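Local coordinates for protein PlaB phospholipase (Legionella pneumophila, PDB 6ZTI) that is a phospholipase with an alpha/beta-hydrolase domain, a virulence-related enzyme whose activity is controlled by NAD(H)-mediated tetramerization, at residues B[340-345]-B[390-395]; B[166-171]-B[380-385]. All coordinates share one frame; numbering follows the deposited sequence.

Interactions 1 and 2 meet on one mixed beta sheet, their centres about 9 Å apart. Strand 390-396 lies between strands 340-349 and 378-383, so it takes part in interaction 1 along one edge and borders interaction 2 along the other. The two contacts join directly: Thr392 N lies 2.8 Å from Gln382 O, and Phe394 N lies 2.9 Å from Asp380 O, both probable hydrogen bonds. Both reach the same thio-NAD. Interaction 1 brings Leu391 and Tyr393 to its adenine; interaction 2 brings Arg381 to its phosphates and Arg383 to its adenosine ribose. Interaction 2 also ties this sheet to the loop between helices 160-166 and 171-180.

Interaction 1: B[340-345]-B[390-395]; sequences YSMIIF and KLTYFL. With SND (thionicotinamide-adenine-dinucleotide), chain O.
Ser341 and Leu395 pair through both backbone N-H and C=O groups, and so do Ile343 with Tyr393 and Phe345 with Leu391. These are the hydrogen-bonded pairs of a regular antiparallel two-strand contact within the mixed sheet. Met342 opposite Phe394 and Ile344 opposite Thr392 are the non-hydrogen-bonded pairs. The bond from Ile343 N to Tyr393 O is 2.8 Å long and nearly straight, at 173°.

One face of the sheet carries Met342, Ile344, Thr392 and Phe394. Phe394 has CG anti to its backbone N (chi1 -167°), and the ring end comes back toward the other strand. Its CZ lies 3.5 Å from Tyr340 CB. The Tyr340 and Phe394 rings are tilted 30° to each other and slid apart, with little overlap. Met342 CB sits at the edge of the Phe394 ring. Met342 SD makes an oblique Met-aromatic contact, 5.4 Å from the centroid of the Phe394 ring. Met342 CG also meets Thr392 CG2 at 3.6 Å. Arg222 adds a cation-pi contact to Phe394.

Ile343, Phe345, Leu391, Tyr393 and Leu395 lie on the other face. Ile343 CD1 touches Leu395 CD1 at 3.8 Å, while Ile343 CG2 rests over one face of the Phe345 ring, toward its rim. Phe415 meets the Phe345 ring edge-to-face.

Beyond the pair, strand 452-463 hydrogen-bonds to the far edge of strand 340-349. Toward the ligand, the end of Tyr393 leads away from strand 340-349 to the thio-NAD pocket. Another bound thio-NAD also hydrogen-bonds to Tyr393 OH. Leu391 CD2 packs 3.6 Å from C6A of the adenine, whose amino group N6A donates a 3.0 Å hydrogen bond to Tyr393 OH.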
loop_
_atom_site.group_PDB
_atom_site.type_symbol
_atom_site.label_atom_id
_atom_site.label_comp_id
_atom_site.label_asym_id
_atom_site.label_seq_id
_atom_site.Cartn_x
_atom_site.Cartn_y
_atom_site.Cartn_z
ATOM N N TYR B 340 34.377 3.935 10.630
ATOM C CA TYR B 340 33.340 4.063 9.616
ATOM C C TYR B 340 32.745 5.469 9.577
ATOM O O TYR B 340 32.776 6.204 10.566
ATOM C CB TYR B 340 32.235 2.996 9.865
ATOM C CG TYR B 340 32.819 1.591 9.955
ATOM C CD1 TYR B 340 33.345 1.121 11.137
ATOM C CD2 TYR B 340 32.881 0.757 8.842
ATOM C CE1 TYR B 340 33.902 -0.138 11.224
ATOM C CE2 TYR B 340 33.442 -0.495 8.920
ATOM C CZ TYR B 340 33.945 -0.937 10.119
ATOM O OH TYR B 340 34.505 -2.176 10.239
ATOM N N SER B 341 32.225 5.841 8.400
ATOM C CA SER B 341 31.554 7.113 8.163
ATOM C C SER B 341 30.134 6.839 7.686
ATOM O O SER B 341 29.892 5.876 6.952
ATOM C CB SER B 341 32.293 7.955 7.128
ATOM O OG SER B 341 33.658 8.125 7.475
ATOM N N MET B 342 29.193 7.679 8.111
ATOM C CA MET B 342 27.804 7.563 7.702
ATOM C C MET B 342 27.412 8.827 6.956
ATOM O O MET B 342 27.740 9.942 7.378
ATOM C CB MET B 342 26.898 7.331 8.908
ATOM C CG MET B 342 25.518 6.893 8.538
ATOM S SD MET B 342 24.630 6.150 9.899
ATOM C CE MET B 342 23.724 7.565 10.489
ATOM N N ILE B 343 26.764 8.646 5.822
ATOM C CA ILE B 343 26.277 9.741 5.007
ATOM C C ILE B 343 24.765 9.638 4.983
ATOM O O ILE B 343 24.217 8.568 4.691
ATOM C CB ILE B 343 26.846 9.692 3.580
ATOM C CG1 ILE B 343 28.359 9.493 3.601
ATOM C CG2 ILE B 343 26.456 10.984 2.830
ATOM C CD1 ILE B 343 28.978 9.498 2.210
ATOM N N ILE B 344 24.090 10.729 5.312
ATOM C CA ILE B 344 22.641 10.824 5.167
ATOM C C ILE B 344 22.390 11.797 4.022
ATOM O O ILE B 344 22.701 12.987 4.138
ATOM C CB ILE B 344 21.954 11.292 6.460
ATOM C CG1 ILE B 344 22.289 10.357 7.619
ATOM C CG2 ILE B 344 20.403 11.330 6.277
ATOM C CD1 ILE B 344 21.927 10.924 8.992
ATOM N N PHE B 345 21.842 11.300 2.917
ATOM C CA PHE B 345 21.528 12.142 1.768
ATOM C C PHE B 345 20.081 12.592 1.840
ATOM O O PHE B 345 19.177 11.800 2.134
ATOM C CB PHE B 345 21.744 11.427 0.428
ATOM C CG PHE B 345 23.169 11.033 0.146
ATOM C CD1 PHE B 345 24.031 11.896 -0.491
ATOM C CD2 PHE B 345 23.618 9.768 0.464
ATOM C CE1 PHE B 345 25.321 11.515 -0.762
ATOM C CE2 PHE B 345 24.906 9.386 0.205
ATOM C CZ PHE B 345 25.756 10.253 -0.413
ATOM N N LYS B 390 15.384 10.185 1.315
ATOM C CA LYS B 390 16.346 10.076 2.401
ATOM C C LYS B 390 17.050 8.732 2.292
ATOM O O LYS B 390 16.413 7.679 2.400
ATOM C CB LYS B 390 15.669 10.244 3.759
ATOM C CG LYS B 390 14.914 11.558 3.894
ATOM C CD LYS B 390 15.778 12.800 3.715
ATOM C CE LYS B 390 16.777 12.964 4.820
ATOM N NZ LYS B 390 16.136 13.227 6.138
ATOM N N LEU B 391 18.359 8.776 2.085
ATOM C CA LEU B 391 19.150 7.595 1.770
ATOM C C LEU B 391 20.409 7.637 2.616
ATOM O O LEU B 391 21.134 8.632 2.590
ATOM C CB LEU B 391 19.485 7.558 0.270
ATOM C CG LEU B 391 20.422 6.458 -0.223
ATOM C CD1 LEU B 391 19.724 5.112 -0.153
ATOM C CD2 LEU B 391 20.889 6.742 -1.632
ATOM N N THR B 392 20.669 6.573 3.375
ATOM C CA THR B 392 21.807 6.537 4.285
ATOM C C THR B 392 22.802 5.479 3.821
ATOM O O THR B 392 22.451 4.301 3.700
ATOM C CB THR B 392 21.338 6.273 5.723
ATOM O OG1 THR B 392 20.492 7.351 6.164
ATOM C CG2 THR B 392 22.506 6.183 6.648
ATOM N N TYR B 393 24.036 5.897 3.576
ATOM C CA TYR B 393 25.137 4.989 3.284
ATOM C C TYR B 393 26.057 4.910 4.489
ATOM O O TYR B 393 26.305 5.913 5.158
ATOM C CB TYR B 393 25.959 5.454 2.071
ATOM C CG TYR B 393 25.597 4.779 0.755
ATOM C CD1 TYR B 393 24.357 4.956 0.184
ATOM C CD2 TYR B 393 26.514 3.991 0.087
ATOM C CE1 TYR B 393 24.023 4.349 -1.007
ATOM C CE2 TYR B 393 26.192 3.376 -1.118
ATOM C CZ TYR B 393 24.952 3.567 -1.663
ATOM O OH TYR B 393 24.628 2.959 -2.859
ATOM N N PHE B 394 26.588 3.721 4.724
ATOM C CA PHE B 394 27.536 3.440 5.786
ATOM C C PHE B 394 28.784 2.872 5.131
ATOM O O PHE B 394 28.710 1.851 4.427
ATOM C CB PHE B 394 26.907 2.457 6.777
ATOM C CG PHE B 394 27.644 2.323 8.077
ATOM C CD1 PHE B 394 28.089 3.449 8.765
ATOM C CD2 PHE B 394 27.847 1.072 8.635
ATOM C CE1 PHE B 394 28.751 3.310 9.954
ATOM C CE2 PHE B 394 28.503 0.933 9.825
ATOM C CZ PHE B 394 28.964 2.052 10.482
ATOM N N LEU B 395 29.919 3.529 5.360
ATOM C CA LEU B 395 31.142 3.271 4.625
ATOM C C LEU B 395 32.291 2.999 5.578
ATOM O O LEU B 395 32.340 3.526 6.696
ATOM C CB LEU B 395 31.537 4.466 3.735
ATOM C CG LEU B 395 30.449 5.037 2.833
ATOM C CD1 LEU B 395 31.007 6.286 2.142
ATOM C CD2 LEU B 395 29.960 4.025 1.829
HETATM P PA SND O . 18.109 -1.969 -0.980
HETATM O O1A SND O . 17.711 -2.279 0.412
HETATM O O2A SND O . 19.594 -2.103 -1.277
HETATM O O5B SND O . 17.677 -0.474 -1.442
HETATM C C5B SND O . 16.403 0.029 -0.994
HETATM C C4B SND O . 15.964 1.169 -1.878
HETATM O O4B SND O . 16.970 2.208 -1.870
HETATM C C3B SND O . 15.739 0.812 -3.347
HETATM O O3B SND O . 14.615 1.517 -3.865
HETATM C C2B SND O . 17.043 1.260 -3.998
HETATM O O2B SND O . 16.907 1.573 -5.377
HETATM C C1B SND O . 17.325 2.524 -3.200
HETATM N N9A SND O . 18.724 2.924 -3.220
HETATM C C8A SND O . 19.766 2.291 -2.598
HETATM N N7A SND O . 20.946 2.775 -2.904
HETATM C C5A SND O . 20.657 3.802 -3.787
HETATM C C6A SND O . 21.478 4.671 -4.527
HETATM N N6A SND O . 22.812 4.698 -4.420
HETATM N N1A SND O . 20.878 5.533 -5.371
HETATM C C2A SND O . 19.543 5.550 -5.434
HETATM N N3A SND O . 18.664 4.793 -4.772
HETATM C C4A SND O . 19.291 3.920 -3.977
HETATM O O3 SND O . 17.343 -2.919 -1.995
HETATM P PN SND O . 17.139 -3.040 -3.577
HETATM O O1N SND O . 18.298 -2.431 -4.266
HETATM O O2N SND O . 15.780 -2.547 -3.892
HETATM O O5D SND O . 17.207 -4.641 -3.672
HETATM C C5D SND O . 16.014 -5.444 -3.518
HETATM C C4D SND O . 16.322 -6.757 -2.820
HETATM O O4D SND O . 17.447 -7.411 -3.459
HETATM C C3D SND O . 16.708 -6.667 -1.342
HETATM O O3D SND O . 16.324 -7.868 -0.666
HETATM C C2D SND O . 18.229 -6.539 -1.424
HETATM O O2D SND O . 18.876 -6.930 -0.221
HETATM C C1D SND O . 18.512 -7.527 -2.549
HETATM N N1N SND O . 19.801 -7.146 -3.265
HETATM C C2N SND O . 19.721 -6.211 -4.228
HETATM C C3N SND O . 20.842 -5.868 -4.954
HETATM C C7N SND O . 20.738 -4.916 -6.092
HETATM S S7N SND O . 21.405 -5.278 -7.570
HETATM N N7N SND O . 20.043 -3.815 -5.888
HETATM C C4N SND O . 22.045 -6.503 -4.662
HETATM C C5N SND O . 22.104 -7.448 -3.655
HETATM C C6N SND O . 20.962 -7.759 -2.956
#

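Interaction 2: B[166-171]-B[380-385]; sequences LELGSD and DRQRNL. With SND (thionicotinamide-adenine-dinucleotide), chain O.
Glu167 lays its carboxylate over the side-chain amide of Asn384, the two planes stacked 29° apart. Glu167 CD is 3.2 Å from Asn384 ND2. The Glu167 chain is extended, with CG anti to the backbone N (chi1 -168°). Its OE2 accepts a nearly straight 2.8 Å bond from Leu385 N, which arrives from above the carboxylate plane. Gln140 NE2 donates to the same OE2.

Asn384 ND2 gives a straight bond to Leu168 O, 2.9 Å long at 178°. The acceptor lies in the amide plane, whereas the donor stands above the carbonyl plane. Water 1 joins Glu167 OE1 to Asn384 ND2. Asn384 OD1 accepts from Asn386 N and Asn387 N, so both ends of the amide are held.

The Leu168 side chain crosses that of Gln382 at about a right angle, with Leu168 CD1 3.5 Å from Gln382 OE1. Gln382 NE2 is bound by Ala137 O.

Arg381 and Arg383 leave the backbone on the side away from the loop, and both side chains reach thio-NAD. Arg381 NE donates to phosphate oxygen O2A at 2.9 Å, and adenine N7A lies over one guanidinium face. Arg383 places a guanidinium face against ribose O3B.

The loop is a type II beta turn from Glu167 to Ser170, with Ser170 as N-cap of helix 171-180. It docks on Gln382 near the end of strand 378-383 and on the residues just after that strand, while Arg381 and Arg383 line a thio-NAD pocket.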
loop_
_atom_site.group_PDB
_atom_site.type_symbol
_atom_site.label_atom_id
_atom_site.label_comp_id
_atom_site.label_asym_id
_atom_site.label_seq_id
_atom_site.Cartn_x
_atom_site.Cartn_y
_atom_site.Cartn_z
ATOM N N LEU B 166 13.717 7.187 15.131
ATOM C CA LEU B 166 15.006 6.519 15.127
ATOM C C LEU B 166 15.421 6.033 13.740
ATOM O O LEU B 166 16.603 5.754 13.531
ATOM C CB LEU B 166 14.968 5.351 16.104
ATOM C CG LEU B 166 14.979 5.759 17.575
ATOM C CD1 LEU B 166 14.469 4.621 18.449
ATOM C CD2 LEU B 166 16.403 6.162 18.008
ATOM N N GLU B 167 14.485 5.922 12.802
ATOM C CA GLU B 167 14.790 5.388 11.480
ATOM C C GLU B 167 15.857 6.235 10.801
ATOM O O GLU B 167 15.766 7.464 10.773
ATOM C CB GLU B 167 13.522 5.339 10.622
ATOM C CG GLU B 167 13.671 4.536 9.308
ATOM C CD GLU B 167 12.385 4.472 8.469
ATOM O OE1 GLU B 167 11.360 5.073 8.859
ATOM O OE2 GLU B 167 12.399 3.822 7.404
ATOM N N LEU B 168 16.883 5.570 10.267
ATOM C CA LEU B 168 17.883 6.272 9.479
ATOM C C LEU B 168 17.192 7.130 8.428
ATOM O O LEU B 168 16.215 6.707 7.808
ATOM C CB LEU B 168 18.833 5.271 8.828
ATOM C CG LEU B 168 19.700 4.451 9.793
ATOM C CD1 LEU B 168 20.477 3.424 9.001
ATOM C CD2 LEU B 168 20.659 5.302 10.575
ATOM N N GLY B 169 17.681 8.355 8.261
ATOM C CA GLY B 169 17.086 9.277 7.316
ATOM C C GLY B 169 15.788 9.914 7.760
ATOM O O GLY B 169 15.134 10.575 6.948
ATOM N N SER B 170 15.401 9.744 9.019
ATOM C CA SER B 170 14.146 10.294 9.511
ATOM C C SER B 170 14.089 11.805 9.323
ATOM O O SER B 170 15.048 12.520 9.617
ATOM C CB SER B 170 13.992 9.954 10.992
ATOM O OG SER B 170 12.994 10.735 11.596
ATOM N N ASP B 171 12.937 12.301 8.873
ATOM C CA ASP B 171 12.761 13.749 8.799
ATOM C C ASP B 171 12.836 14.393 10.179
ATOM O O ASP B 171 13.283 15.538 10.306
ATOM C CB ASP B 171 11.433 14.086 8.123
ATOM C CG ASP B 171 11.457 13.835 6.603
ATOM O OD1 ASP B 171 12.509 14.062 5.966
ATOM O OD2 ASP B 171 10.418 13.412 6.046
ATOM N N ASP B 380 26.795 -0.669 4.310
ATOM C CA ASP B 380 25.337 -0.732 4.312
ATOM C C ASP B 380 24.724 0.432 3.540
ATOM O O ASP B 380 25.319 1.496 3.383
ATOM C CB ASP B 380 24.793 -0.726 5.752
ATOM C CG ASP B 380 23.294 -0.926 5.814
ATOM O OD1 ASP B 380 22.830 -1.999 5.370
ATOM O OD2 ASP B 380 22.589 -0.026 6.324
ATOM N N ARG B 381 23.488 0.228 3.104
ATOM C CA ARG B 381 22.653 1.328 2.651
ATOM C C ARG B 381 21.221 1.067 3.082
ATOM O O ARG B 381 20.768 -0.076 3.144
ATOM C CB ARG B 381 22.713 1.525 1.119
ATOM C CG ARG B 381 22.167 0.368 0.332
ATOM C CD ARG B 381 22.583 0.454 -1.127
ATOM N NE ARG B 381 21.723 -0.329 -2.008
ATOM C CZ ARG B 381 21.871 -0.375 -3.334
ATOM N NH1 ARG B 381 22.845 0.303 -3.918
ATOM N NH2 ARG B 381 21.047 -1.087 -4.082
ATOM N N GLN B 382 20.504 2.150 3.362
ATOM C CA GLN B 382 19.118 2.073 3.789
ATOM C C GLN B 382 18.405 3.281 3.214
ATOM O O GLN B 382 18.979 4.368 3.150
ATOM C CB GLN B 382 18.992 2.051 5.327
ATOM C CG GLN B 382 17.904 1.125 5.870
ATOM C CD GLN B 382 17.759 1.138 7.403
ATOM O OE1 GLN B 382 17.339 2.135 7.997
ATOM N NE2 GLN B 382 18.069 0.005 8.036
ATOM N N ARG B 383 17.170 3.087 2.776
ATOM C CA ARG B 383 16.342 4.189 2.322
ATOM C C ARG B 383 15.138 4.290 3.238
ATOM O O ARG B 383 14.482 3.281 3.526
ATOM C CB ARG B 383 15.877 4.032 0.868
ATOM C CG ARG B 383 15.330 5.343 0.304
ATOM C CD ARG B 383 14.942 5.232 -1.167
ATOM N NE ARG B 383 13.775 4.380 -1.367
ATOM C CZ ARG B 383 13.206 4.159 -2.546
ATOM N NH1 ARG B 383 13.697 4.731 -3.637
ATOM N NH2 ARG B 383 12.135 3.373 -2.633
ATOM N N ASN B 384 14.872 5.504 3.705
ATOM C CA ASN B 384 13.802 5.724 4.664
ATOM C C ASN B 384 12.456 5.374 4.036
ATOM O O ASN B 384 12.167 5.727 2.887
ATOM C CB ASN B 384 13.818 7.175 5.139
ATOM C CG ASN B 384 12.862 7.422 6.303
ATOM O OD1 ASN B 384 11.679 7.675 6.107
ATOM N ND2 ASN B 384 13.377 7.331 7.519
ATOM N N LEU B 385 11.633 4.664 4.802
ATOM C CA LEU B 385 10.347 4.207 4.289
ATOM C C LEU B 385 9.293 5.300 4.270
ATOM O O LEU B 385 8.328 5.194 3.505
ATOM C CB LEU B 385 9.842 3.028 5.127
ATOM C CG LEU B 385 10.760 1.804 5.189
ATOM C CD1 LEU B 385 10.098 0.684 6.006
ATOM C CD2 LEU B 385 11.110 1.309 3.803
HETATM P PA SND O . 18.109 -1.969 -0.980
HETATM O O1A SND O . 17.711 -2.279 0.412
HETATM O O2A SND O . 19.594 -2.103 -1.277
HETATM O O5B SND O . 17.677 -0.474 -1.442
HETATM C C5B SND O . 16.403 0.029 -0.994
HETATM C C4B SND O . 15.964 1.169 -1.878
HETATM O O4B SND O . 16.970 2.208 -1.870
HETATM C C3B SND O . 15.739 0.812 -3.347
HETATM O O3B SND O . 14.615 1.517 -3.865
HETATM C C2B SND O . 17.043 1.260 -3.998
HETATM O O2B SND O . 16.907 1.573 -5.377
HETATM C C1B SND O . 17.325 2.524 -3.200
HETATM N N9A SND O . 18.724 2.924 -3.220
HETATM C C8A SND O . 19.766 2.291 -2.598
HETATM N N7A SND O . 20.946 2.775 -2.904
HETATM C C5A SND O . 20.657 3.802 -3.787
HETATM C C6A SND O . 21.478 4.671 -4.527
HETATM N N6A SND O . 22.812 4.698 -4.420
HETATM N N1A SND O . 20.878 5.533 -5.371
HETATM C C2A SND O . 19.543 5.550 -5.434
HETATM N N3A SND O . 18.664 4.793 -4.772
HETATM C C4A SND O . 19.291 3.920 -3.977
HETATM O O3 SND O . 17.343 -2.919 -1.995
HETATM P PN SND O . 17.139 -3.040 -3.577
HETATM O O1N SND O . 18.298 -2.431 -4.266
HETATM O O2N SND O . 15.780 -2.547 -3.892
HETATM O O5D SND O . 17.207 -4.641 -3.672
HETATM C C5D SND O . 16.014 -5.444 -3.518
HETATM C C4D SND O . 16.322 -6.757 -2.820
HETATM O O4D SND O . 17.447 -7.411 -3.459
HETATM C C3D SND O . 16.708 -6.667 -1.342
HETATM O O3D SND O . 16.324 -7.868 -0.666
HETATM C C2D SND O . 18.229 -6.539 -1.424
HETATM O O2D SND O . 18.876 -6.930 -0.221
HETATM C C1D SND O . 18.512 -7.527 -2.549
HETATM N N1N SND O . 19.801 -7.146 -3.265
HETATM C C2N SND O . 19.721 -6.211 -4.228
HETATM C C3N SND O . 20.842 -5.868 -4.954
HETATM C C7N SND O . 20.738 -4.916 -6.092
HETATM S S7N SND O . 21.405 -5.278 -7.570
HETATM N N7N SND O . 20.043 -3.815 -5.888
HETATM C C4N SND O . 22.045 -6.503 -4.662
HETATM C C5N SND O . 22.104 -7.448 -3.655
HETATM C C6N SND O . 20.962 -7.759 -2.956
HETATM O O HOH W 1 11.206 7.915 9.563
HETATM O O HOH W 2 16.492 2.477 10.457
HETATM O O HOH W 3 16.252 4.326 6.425
HETATM O O HOH W 4 10.908 10.399 8.123
#